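Local coordinates for rubber oxygenase (Streptomyces sp., PDB 5O1L), which catalyses the oxidative endo-type cleavage of the carbon-carbon double bonds of poly(cis-1,4-isoprene) rubber with molecular oxygen, using a non-covalently bound b-type heme, at residues R118-Y129 and V247-Y257; L79-L89 and E99-M107. All coordinates share one frame; numbering follows the deposited sequence.

Interaction 1: R118-Y129 and V247-Y257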
loop_
_atom_site.group_PDB
_atom_site.type_symbol
_atom_site.label_atom_id
_atom_site.label_comp_id
_atom_site.label_asym_id
_atom_site.label_seq_id
_atom_site.Cartn_x
_atom_site.Cartn_y
_atom_site.Cartn_z
ATOM N N ARG A 118 11.971 15.357 1.272
ATOM C CA ARG A 118 10.995 16.068 2.059
ATOM C C ARG A 118 9.819 15.198 2.432
ATOM O O ARG A 118 9.293 15.266 3.528
ATOM C CB ARG A 118 10.563 17.338 1.333
ATOM C CG ARG A 118 9.580 18.125 2.111
ATOM C CD ARG A 118 9.212 19.466 1.428
ATOM N NE ARG A 118 8.591 20.254 2.429
ATOM C CZ ARG A 118 8.719 21.564 2.600
ATOM N NH1 ARG A 118 9.420 22.286 1.739
ATOM N NH2 ARG A 118 8.068 22.139 3.598
ATOM N N GLY A 119 9.370 14.382 1.478
ATOM C CA GLY A 119 8.283 13.476 1.766
ATOM C C GLY A 119 8.594 12.420 2.768
ATOM O O GLY A 119 7.732 12.060 3.578
ATOM N N ALA A 120 9.844 11.946 2.720
ATOM C CA ALA A 120 10.302 10.971 3.730
ATOM C C ALA A 120 10.363 11.634 5.108
ATOM O O ALA A 120 9.914 11.042 6.094
ATOM C CB ALA A 120 11.685 10.469 3.341
ATOM N N GLN A 121 10.871 12.861 5.151
ATOM C CA GLN A 121 10.893 13.591 6.431
ATOM C C GLN A 121 9.501 13.851 6.977
ATOM O O GLN A 121 9.238 13.684 8.174
ATOM C CB GLN A 121 11.670 14.872 6.334
ATOM C CG GLN A 121 13.149 14.669 6.178
ATOM C CD GLN A 121 13.868 14.092 7.428
ATOM O OE1 GLN A 121 13.388 14.129 8.580
ATOM N NE2 GLN A 121 15.017 13.538 7.185
ATOM N N PHE A 122 8.567 14.199 6.105
ATOM C CA PHE A 122 7.201 14.427 6.532
ATOM C C PHE A 122 6.593 13.176 7.121
ATOM O O PHE A 122 5.922 13.201 8.161
ATOM C CB PHE A 122 6.374 14.871 5.271
ATOM C CG PHE A 122 4.903 14.896 5.443
ATOM C CD1 PHE A 122 4.269 15.840 6.255
ATOM C CD2 PHE A 122 4.138 13.883 4.879
ATOM C CE1 PHE A 122 2.910 15.828 6.352
ATOM C CE2 PHE A 122 2.754 13.859 5.052
ATOM C CZ PHE A 122 2.141 14.868 5.786
ATOM N N SER A 123 6.788 12.046 6.459
ATOM C CA SER A 123 6.263 10.759 6.894
ATOM C C SER A 123 6.774 10.401 8.278
ATOM O O SER A 123 6.038 9.867 9.096
ATOM C CB SER A 123 6.588 9.701 5.844
ATOM O OG SER A 123 5.790 9.872 4.668
ATOM N N LYS A 124 8.024 10.676 8.532
ATOM C CA LYS A 124 8.603 10.466 9.864
ATOM C C LYS A 124 8.020 11.404 10.877
ATOM O O LYS A 124 7.570 10.974 11.932
ATOM C CB LYS A 124 10.112 10.629 9.759
ATOM C CG LYS A 124 10.864 10.514 11.097
ATOM C CD LYS A 124 11.114 9.062 11.524
ATOM C CE LYS A 124 12.258 9.106 12.556
ATOM N NZ LYS A 124 12.329 7.938 13.457
ATOM N N THR A 125 7.929 12.702 10.574
ATOM C CA THR A 125 7.362 13.680 11.511
ATOM C C THR A 125 5.977 13.327 11.922
ATOM O O THR A 125 5.574 13.481 13.052
ATOM C CB THR A 125 7.384 15.056 10.856
ATOM O OG1 THR A 125 8.765 15.372 10.535
ATOM C CG2 THR A 125 6.840 16.132 11.724
ATOM N N LYS A 126 5.196 12.848 10.961
ATOM C CA LYS A 126 3.793 12.499 11.176
ATOM C C LYS A 126 3.615 11.005 11.341
ATOM O O LYS A 126 2.517 10.452 11.133
ATOM C CB LYS A 126 2.915 13.023 10.027
ATOM C CG LYS A 126 3.092 14.488 9.730
ATOM C CD LYS A 126 2.952 15.420 10.852
ATOM C CE LYS A 126 2.986 16.837 10.334
ATOM N NZ LYS A 126 3.020 17.758 11.468
ATOM N N GLY A 127 4.650 10.312 11.786
ATOM C CA GLY A 127 4.700 8.850 11.741
ATOM C C GLY A 127 3.651 8.108 12.499
ATOM O O GLY A 127 3.193 7.074 12.031
ATOM N N ILE A 128 3.240 8.579 13.663
ATOM C CA ILE A 128 2.151 7.873 14.369
ATOM C C ILE A 128 0.873 7.851 13.523
ATOM O O ILE A 128 0.150 6.834 13.442
ATOM C CB ILE A 128 1.906 8.432 15.780
ATOM C CG1 ILE A 128 0.937 7.508 16.533
ATOM C CG2 ILE A 128 1.482 9.839 15.774
ATOM C CD1 ILE A 128 0.782 7.975 17.962
ATOM N N TYR A 129 0.580 8.997 12.877
ATOM C CA TYR A 129 -0.630 9.107 12.086
ATOM C C TYR A 129 -0.554 8.328 10.811
ATOM O O TYR A 129 -1.441 7.528 10.502
ATOM C CB TYR A 129 -0.971 10.587 11.775
ATOM C CG TYR A 129 -0.955 11.438 13.021
ATOM C CD1 TYR A 129 -1.828 11.133 14.051
ATOM C CD2 TYR A 129 -0.033 12.475 13.163
ATOM C CE1 TYR A 129 -1.771 11.798 15.250
ATOM C CE2 TYR A 129 0.016 13.181 14.341
ATOM C CZ TYR A 129 -0.882 12.837 15.371
ATOM O OH TYR A 129 -0.901 13.469 16.664
ATOM N N VAL A 247 -4.100 17.207 11.254
ATOM C CA VAL A 247 -2.674 17.175 11.172
ATOM C C VAL A 247 -2.199 18.379 10.330
ATOM O O VAL A 247 -2.861 18.684 9.286
ATOM C CB VAL A 247 -2.201 15.820 10.547
ATOM C CG1 VAL A 247 -0.695 15.816 10.328
ATOM C CG2 VAL A 247 -2.701 14.660 11.365
ATOM N N ARG A 248 -1.088 19.001 10.729
ATOM C CA ARG A 248 -0.582 20.150 9.966
ATOM C C ARG A 248 0.162 19.664 8.738
ATOM O O ARG A 248 1.225 19.070 8.807
ATOM C CB ARG A 248 0.237 21.083 10.834
ATOM C CG ARG A 248 -0.578 21.696 11.992
ATOM C CD ARG A 248 -2.052 22.199 11.743
ATOM N NE ARG A 248 -1.994 23.563 11.201
ATOM C CZ ARG A 248 -2.995 24.218 10.607
ATOM N NH1 ARG A 248 -2.773 25.441 10.087
ATOM N NH2 ARG A 248 -4.208 23.682 10.502
ATOM N N VAL A 249 -0.519 19.769 7.599
ATOM C CA VAL A 249 0.010 19.378 6.306
ATOM C C VAL A 249 0.076 20.634 5.434
ATOM O O VAL A 249 -0.961 20.953 4.817
ATOM C CB VAL A 249 -0.795 18.273 5.660
ATOM C CG1 VAL A 249 -0.034 17.796 4.397
ATOM C CG2 VAL A 249 -1.000 17.096 6.592
ATOM N N ASN A 250 1.260 21.226 5.377
ATOM C CA ASN A 250 1.402 22.374 4.535
ATOM C C ASN A 250 1.490 21.930 3.075
ATOM O O ASN A 250 1.657 20.728 2.759
ATOM C CB ASN A 250 2.510 23.246 4.979
ATOM C CG ASN A 250 3.897 22.597 4.900
ATOM O OD1 ASN A 250 4.182 21.800 4.010
ATOM N ND2 ASN A 250 4.818 22.989 5.792
ATOM N N THR A 251 1.327 22.865 2.166
ATOM C CA THR A 251 1.237 22.524 0.763
ATOM C C THR A 251 2.493 21.818 0.272
ATOM O O THR A 251 2.418 20.849 -0.521
ATOM C CB THR A 251 1.031 23.775 -0.067
ATOM O OG1 THR A 251 2.022 24.798 0.257
ATOM C CG2 THR A 251 -0.412 24.235 0.194
ATOM N N ALA A 252 3.662 22.290 0.689
ATOM C CA ALA A 252 4.890 21.726 0.202
ATOM C C ALA A 252 5.037 20.243 0.667
ATOM O O ALA A 252 5.449 19.381 -0.123
ATOM C CB ALA A 252 6.089 22.502 0.685
ATOM N N ASP A 253 4.664 19.981 1.912
ATOM C CA ASP A 253 4.745 18.596 2.393
ATOM C C ASP A 253 3.718 17.729 1.709
ATOM O O ASP A 253 4.004 16.555 1.417
ATOM C CB ASP A 253 4.501 18.532 3.894
ATOM C CG ASP A 253 5.749 18.880 4.710
ATOM O OD1 ASP A 253 6.887 18.828 4.216
ATOM O OD2 ASP A 253 5.540 19.183 5.908
ATOM N N ALA A 254 2.497 18.182 1.467
ATOM C CA ALA A 254 1.511 17.444 0.727
ATOM C C ALA A 254 2.022 17.089 -0.643
ATOM O O ALA A 254 1.804 15.976 -1.131
ATOM C CB ALA A 254 0.204 18.174 0.618
ATOM N N GLU A 255 2.628 18.044 -1.312
ATOM C CA GLU A 255 3.170 17.789 -2.657
ATOM C C GLU A 255 4.317 16.798 -2.622
ATOM O O GLU A 255 4.452 15.975 -3.528
ATOM C CB GLU A 255 3.608 19.061 -3.307
ATOM C CG GLU A 255 2.434 19.922 -3.657
ATOM C CD GLU A 255 1.441 19.349 -4.571
ATOM O OE1 GLU A 255 1.903 18.775 -5.617
ATOM O OE2 GLU A 255 0.223 19.535 -4.312
ATOM N N ALA A 256 5.146 16.856 -1.592
ATOM C CA ALA A 256 6.271 15.932 -1.489
ATOM C C ALA A 256 5.797 14.531 -1.199
ATOM O O ALA A 256 6.326 13.564 -1.765
ATOM C CB ALA A 256 7.193 16.405 -0.394
ATOM N N TYR A 257 4.788 14.396 -0.342
ATOM C CA TYR A 257 4.175 13.094 -0.089
ATOM C C TYR A 257 3.578 12.506 -1.363
ATOM O O TYR A 257 3.794 11.311 -1.691
ATOM C CB TYR A 257 3.114 13.200 1.035
ATOM C CG TYR A 257 2.416 11.928 1.405
ATOM C CD1 TYR A 257 2.996 11.067 2.256
ATOM C CD2 TYR A 257 1.197 11.586 0.899
ATOM C CE1 TYR A 257 2.336 9.904 2.622
ATOM C CE2 TYR A 257 0.528 10.436 1.260
ATOM C CZ TYR A 257 1.135 9.590 2.107
ATOM O OH TYR A 257 0.484 8.373 2.432
HETATM O O HOH W 1 9.025 17.456 5.411
HETATM O O HOH W 2 7.380 21.243 6.328
#

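Interaction 2: L79-L89 and E99-M107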
loop_
_atom_site.group_PDB
_atom_site.type_symbol
_atom_site.label_atom_id
_atom_site.label_comp_id
_atom_site.label_asym_id
_atom_site.label_seq_id
_atom_site.Cartn_x
_atom_site.Cartn_y
_atom_site.Cartn_z
ATOM N N LEU A 79 18.935 -13.254 -5.098
ATOM C CA LEU A 79 18.332 -11.958 -4.761
ATOM C C LEU A 79 18.303 -11.648 -3.305
ATOM O O LEU A 79 18.243 -10.478 -2.928
ATOM C CB LEU A 79 16.979 -11.824 -5.404
ATOM C CG LEU A 79 17.192 -11.664 -6.943
ATOM C CD1 LEU A 79 15.861 -11.378 -7.559
ATOM C CD2 LEU A 79 18.226 -10.637 -7.433
ATOM N N LYS A 80 18.447 -12.653 -2.471
ATOM C CA LYS A 80 18.562 -12.448 -1.045
ATOM C C LYS A 80 19.728 -11.548 -0.738
ATOM O O LYS A 80 19.690 -10.840 0.225
ATOM C CB LYS A 80 18.759 -13.796 -0.307
ATOM C CG LYS A 80 18.016 -13.960 0.991
ATOM C CD LYS A 80 18.010 -15.425 1.413
ATOM C CE LYS A 80 19.416 -15.866 1.840
ATOM N NZ LYS A 80 19.411 -16.995 2.824
ATOM N N GLN A 81 20.762 -11.579 -1.578
ATOM C CA GLN A 81 21.961 -10.789 -1.416
ATOM C C GLN A 81 21.841 -9.337 -1.897
ATOM O O GLN A 81 22.716 -8.567 -1.639
ATOM C CB GLN A 81 23.132 -11.433 -2.198
ATOM C CG GLN A 81 23.451 -12.870 -1.776
ATOM C CD GLN A 81 24.578 -13.453 -2.641
ATOM O OE1 GLN A 81 24.364 -13.822 -3.807
ATOM N NE2 GLN A 81 25.768 -13.589 -2.072
ATOM N N TRP A 82 20.778 -9.002 -2.589
ATOM C CA TRP A 82 20.574 -7.668 -3.161
ATOM C C TRP A 82 19.648 -6.883 -2.235
ATOM O O TRP A 82 18.502 -7.182 -2.181
ATOM C CB TRP A 82 19.993 -7.807 -4.585
ATOM C CG TRP A 82 19.944 -6.468 -5.302
ATOM C CD1 TRP A 82 20.975 -5.587 -5.416
ATOM C CD2 TRP A 82 18.811 -5.871 -5.964
ATOM N NE1 TRP A 82 20.574 -4.469 -6.119
ATOM C CE2 TRP A 82 19.246 -4.615 -6.460
ATOM C CE3 TRP A 82 17.538 -6.290 -6.242
ATOM C CZ2 TRP A 82 18.414 -3.781 -7.177
ATOM C CZ3 TRP A 82 16.698 -5.436 -6.932
ATOM C CH2 TRP A 82 17.139 -4.201 -7.401
ATOM N N THR A 83 20.201 -6.007 -1.431
ATOM C CA THR A 83 19.470 -5.405 -0.310
ATOM C C THR A 83 19.510 -3.893 -0.282
ATOM O O THR A 83 18.693 -3.347 0.418
ATOM C CB THR A 83 19.954 -5.912 1.034
ATOM O OG1 THR A 83 21.293 -5.452 1.243
ATOM C CG2 THR A 83 19.911 -7.418 1.078
ATOM N N ARG A 84 20.342 -3.236 -1.041
ATOM C CA ARG A 84 20.454 -1.787 -0.928
ATOM C C ARG A 84 20.420 -1.150 -2.303
ATOM O O ARG A 84 20.816 -1.719 -3.327
ATOM C CB ARG A 84 21.822 -1.364 -0.324
ATOM C CG ARG A 84 22.178 -1.554 1.125
ATOM C CD ARG A 84 23.633 -1.035 1.310
ATOM N NE ARG A 84 23.836 0.354 0.861
ATOM C CZ ARG A 84 24.812 1.138 1.313
ATOM N NH1 ARG A 84 25.756 0.616 2.097
ATOM N NH2 ARG A 84 24.926 2.378 0.854
ATOM N N ASN A 85 19.874 0.072 -2.359
ATOM C CA ASN A 85 19.636 0.765 -3.587
ATOM C C ASN A 85 20.882 0.981 -4.470
ATOM O O ASN A 85 20.757 0.980 -5.647
ATOM C CB ASN A 85 19.020 2.165 -3.280
ATOM C CG ASN A 85 17.587 2.105 -2.794
ATOM O OD1 ASN A 85 16.859 1.146 -2.951
ATOM N ND2 ASN A 85 17.168 3.238 -2.222
ATOM N N ASP A 86 22.026 1.176 -3.827
ATOM C CA ASP A 86 23.242 1.470 -4.613
ATOM C C ASP A 86 24.024 0.195 -4.926
ATOM O O ASP A 86 25.091 0.313 -5.495
ATOM C CB ASP A 86 24.121 2.452 -3.851
ATOM C CG ASP A 86 24.685 1.882 -2.560
ATOM O OD1 ASP A 86 24.330 0.738 -2.148
ATOM O OD2 ASP A 86 25.479 2.615 -1.862
ATOM N N GLN A 87 23.497 -0.989 -4.596
ATOM C CA GLN A 87 24.294 -2.206 -4.774
ATOM C C GLN A 87 24.213 -2.732 -6.175
ATOM O O GLN A 87 23.161 -2.792 -6.802
ATOM C CB GLN A 87 23.757 -3.227 -3.838
ATOM C CG GLN A 87 24.551 -4.492 -3.665
ATOM C CD GLN A 87 23.813 -5.436 -2.743
ATOM O OE1 GLN A 87 22.869 -5.050 -1.925
ATOM N NE2 GLN A 87 24.225 -6.732 -2.867
ATOM N N ALA A 88 25.325 -3.300 -6.682
ATOM C CA ALA A 88 25.298 -3.988 -7.953
ATOM C C ALA A 88 24.447 -5.269 -7.849
ATOM O O ALA A 88 24.350 -5.861 -6.784
ATOM C CB ALA A 88 26.718 -4.361 -8.351
ATOM N N LEU A 89 23.826 -5.670 -8.945
ATOM C CA LEU A 89 23.058 -6.905 -8.940
ATOM C C LEU A 89 24.026 -8.049 -8.690
ATOM O O LEU A 89 25.159 -8.015 -9.128
ATOM C CB LEU A 89 22.371 -7.151 -10.239
ATOM C CG LEU A 89 21.238 -6.214 -10.577
ATOM C CD1 LEU A 89 20.764 -6.499 -12.003
ATOM C CD2 LEU A 89 20.070 -6.391 -9.596
ATOM N N GLU A 99 18.726 -8.369 -17.313
ATOM C CA GLU A 99 18.436 -7.233 -18.177
ATOM C C GLU A 99 17.173 -6.504 -17.683
ATOM O O GLU A 99 17.184 -5.275 -17.605
ATOM C CB GLU A 99 18.245 -7.713 -19.617
ATOM C CG GLU A 99 17.840 -6.719 -20.663
ATOM C CD GLU A 99 17.897 -7.358 -22.049
ATOM O OE1 GLU A 99 16.925 -8.036 -22.461
ATOM O OE2 GLU A 99 18.965 -7.243 -22.682
ATOM N N PHE A 100 16.147 -7.278 -17.346
ATOM C CA PHE A 100 14.906 -6.688 -16.784
ATOM C C PHE A 100 15.246 -5.885 -15.565
ATOM O O PHE A 100 14.756 -4.722 -15.418
ATOM C CB PHE A 100 13.852 -7.737 -16.489
ATOM C CG PHE A 100 12.724 -7.206 -15.645
ATOM C CD1 PHE A 100 11.768 -6.399 -16.265
ATOM C CD2 PHE A 100 12.702 -7.376 -14.247
ATOM C CE1 PHE A 100 10.794 -5.831 -15.496
ATOM C CE2 PHE A 100 11.715 -6.737 -13.502
ATOM C CZ PHE A 100 10.768 -6.003 -14.157
ATOM N N MET A 101 16.000 -6.422 -14.635
ATOM C CA MET A 101 16.245 -5.761 -13.347
ATOM C C MET A 101 17.073 -4.514 -13.500
ATOM O O MET A 101 16.842 -3.508 -12.803
ATOM C CB MET A 101 16.915 -6.726 -12.323
ATOM C CG MET A 101 15.962 -7.792 -11.920
ATOM S SD MET A 101 16.672 -8.971 -10.736
ATOM C CE MET A 101 16.584 -7.893 -9.302
ATOM N N GLU A 102 18.021 -4.545 -14.427
ATOM C CA GLU A 102 18.877 -3.378 -14.653
ATOM C C GLU A 102 18.024 -2.197 -15.175
ATOM O O GLU A 102 18.296 -1.056 -14.834
ATOM C CB GLU A 102 20.056 -3.738 -15.606
ATOM C CG GLU A 102 21.316 -4.152 -14.813
ATOM C CD GLU A 102 21.794 -3.018 -13.829
ATOM O OE1 GLU A 102 21.985 -1.874 -14.340
ATOM O OE2 GLU A 102 21.948 -3.175 -12.534
ATOM N N HIS A 103 17.033 -2.502 -16.001
ATOM C CA HIS A 103 16.121 -1.490 -16.490
ATOM C C HIS A 103 15.125 -1.045 -15.410
ATOM O O HIS A 103 14.899 0.167 -15.216
ATOM C CB HIS A 103 15.383 -2.086 -17.689
ATOM C CG HIS A 103 14.493 -1.114 -18.393
ATOM N ND1 HIS A 103 14.983 0.033 -18.983
ATOM C CD2 HIS A 103 13.155 -1.120 -18.617
ATOM C CE1 HIS A 103 13.990 0.698 -19.544
ATOM N NE2 HIS A 103 12.870 0.020 -19.337
ATOM N N ALA A 104 14.592 -2.029 -14.674
ATOM C CA ALA A 104 13.571 -1.735 -13.680
ATOM C C ALA A 104 14.077 -0.949 -12.505
ATOM O O ALA A 104 13.268 -0.237 -11.849
ATOM C CB ALA A 104 12.960 -3.024 -13.220
ATOM N N ARG A 105 15.372 -0.973 -12.214
ATOM C CA ARG A 105 15.886 -0.258 -11.090
ATOM C C ARG A 105 16.137 1.248 -11.353
ATOM O O ARG A 105 16.459 1.983 -10.457
ATOM C CB ARG A 105 17.130 -0.976 -10.544
ATOM C CG ARG A 105 18.314 -0.696 -11.466
ATOM C CD ARG A 105 19.607 -1.385 -11.047
ATOM N NE ARG A 105 19.982 -0.990 -9.700
ATOM C CZ ARG A 105 20.895 -1.536 -8.927
ATOM N NH1 ARG A 105 21.593 -2.589 -9.348
ATOM N NH2 ARG A 105 21.042 -1.063 -7.722
ATOM N N ARG A 106 15.935 1.671 -12.599
ATOM C CA ARG A 106 16.179 3.071 -12.937
ATOM C C ARG A 106 15.037 3.955 -12.420
ATOM O O ARG A 106 13.881 3.665 -12.673
ATOM C CB ARG A 106 16.268 3.189 -14.441
ATOM C CG ARG A 106 17.523 2.523 -14.992
ATOM C CD ARG A 106 17.498 2.454 -16.495
ATOM N NE ARG A 106 17.420 3.788 -17.055
ATOM C CZ ARG A 106 16.384 4.297 -17.715
ATOM N NH1 ARG A 106 15.276 3.576 -17.985
ATOM N NH2 ARG A 106 16.478 5.559 -18.127
ATOM N N MET A 107 15.421 5.017 -11.764
ATOM C CA MET A 107 14.453 6.041 -11.345
ATOM C C MET A 107 13.921 6.773 -12.537
ATOM O O MET A 107 14.673 6.981 -13.508
ATOM C CB MET A 107 15.122 6.999 -10.410
ATOM C CG MET A 107 15.509 6.361 -9.103
ATOM S SD MET A 107 14.135 6.035 -7.992
ATOM C CE MET A 107 13.908 7.708 -7.326
HETATM O O HOH W 3 24.481 -4.359 -11.408
#

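Interaction 1: R118-Y129 and V247-Y257
Two helices of this predominantly helical, heme-containing rubber oxygenase cross here, helix 113-125 packing on the N-terminal turns of helix 251-267, with R118 salt-bridged to D253 and G119 lying against A256. The axes of 118-125 and 251-257 approach to 8.0 Å at a crossing angle of -107°. G119 makes this possible: a CB there would run into A256 O, whereas the bare backbone lets A256 CB come within 3.5 Å of G119 N. R118, extended from CG to NE, sends NE straight to D253 OD1 (2.9 Å, N-H...O 178°), meeting it from above the carboxylate plane, while A252 CB sits 3.4 Å from R118 CZ over a guanidinium face. F122, its CG anti to the backbone N (chi1 168°), sets CD1 against D253 CB, CZ against both V249 methyls and its CD2/CE2 side against Y257, an oblique aromatic pair. Farther along, V247 CG2 makes a CH-pi contact over a face of Y129, and the K126 chain slides past V247 CG1 to a salt bridge with E363. N250 is the N-cap of helix 251-267, its OD1 accepting from D253 N at 2.8 Å. Two waters donate to the D253 carboxylate, one to each oxygen; with R118 they would probably favour its ionised form.

Interaction 2: L79-L89 and E99-M107
The indole of W82 has L89 CD2 centred over one face, 3.7 Å above the plane, and Q87 O and R105 NH2 in plane at its edge; its CZ2 in turn lies over a face of the R105 guanidinium, the two planes 77° apart. This is an irregular connection between helices 72-79 and 95-104, with two type I beta turns (L79 to W82 and R84 to Q87), folded back onto the end of helix 95-104. Arginine suits its place because several N-H groups leave one flat group and can serve a curved backbone. R105 NH1 and NH2 both bond Q87 O, at 3.0 and 2.9 Å, and this oxygen lies in the guanidinium plane; NH2 also makes a weak bond to N85 O. Since W82 NE1 donates to Q87 O as well, from above the carbonyl plane, three N-H groups converge on one carbonyl. R105 reaches them with CG wedged between its backbone N and carbonyl carbon (chi1 76°) and a bend at chi3. E102 OE2 forms a salt bridge with R105 NH1 and probably offsets part of its charge, and a water joins the same carboxylate oxygen to L89 N. A leucine in place of R105 would probably leave the carbonyls of N85 and Q87 without their guanidinium donors and E102 without its positive mate, so that the R84-Q87 turn is held less firmly to the helix end.

Beside these polar bonds, the rest of the contact is apolar. M101, whose flexible, unbranched thioether can reach L79, W82 and L89 together, meets L79 tip to tip, and L89 crosses it obliquely. L79 also packs on M196, and W82 on V189, both of helix 187-204. Bent at chi3, the M101 chain delivers its terminal methyl to the indole, with CE 3.4 Å from W82 CZ3.

How the interactions relate
The two contacts come in series along the chain: interaction 2 closes at M107 before interaction 1 opens at R118. Helices 95-104 and 113-125, one in each contact, are consecutive. The centres of the two interactions nevertheless lie about 28 Å apart, with nearest atoms about 11 Å from each other and no direct touch. Interaction 2 is local, folding a loop back on the next helix, whereas interaction 1 brings together segments 118 residues apart, the second belonging to the catalytic domain. Helix 251-267 spans part of the gap: its beginning belongs to interaction 1, while V263 and M267 touch M107 of 99-107. Both contacts thus join helices and loops of the one chain away from the heme site.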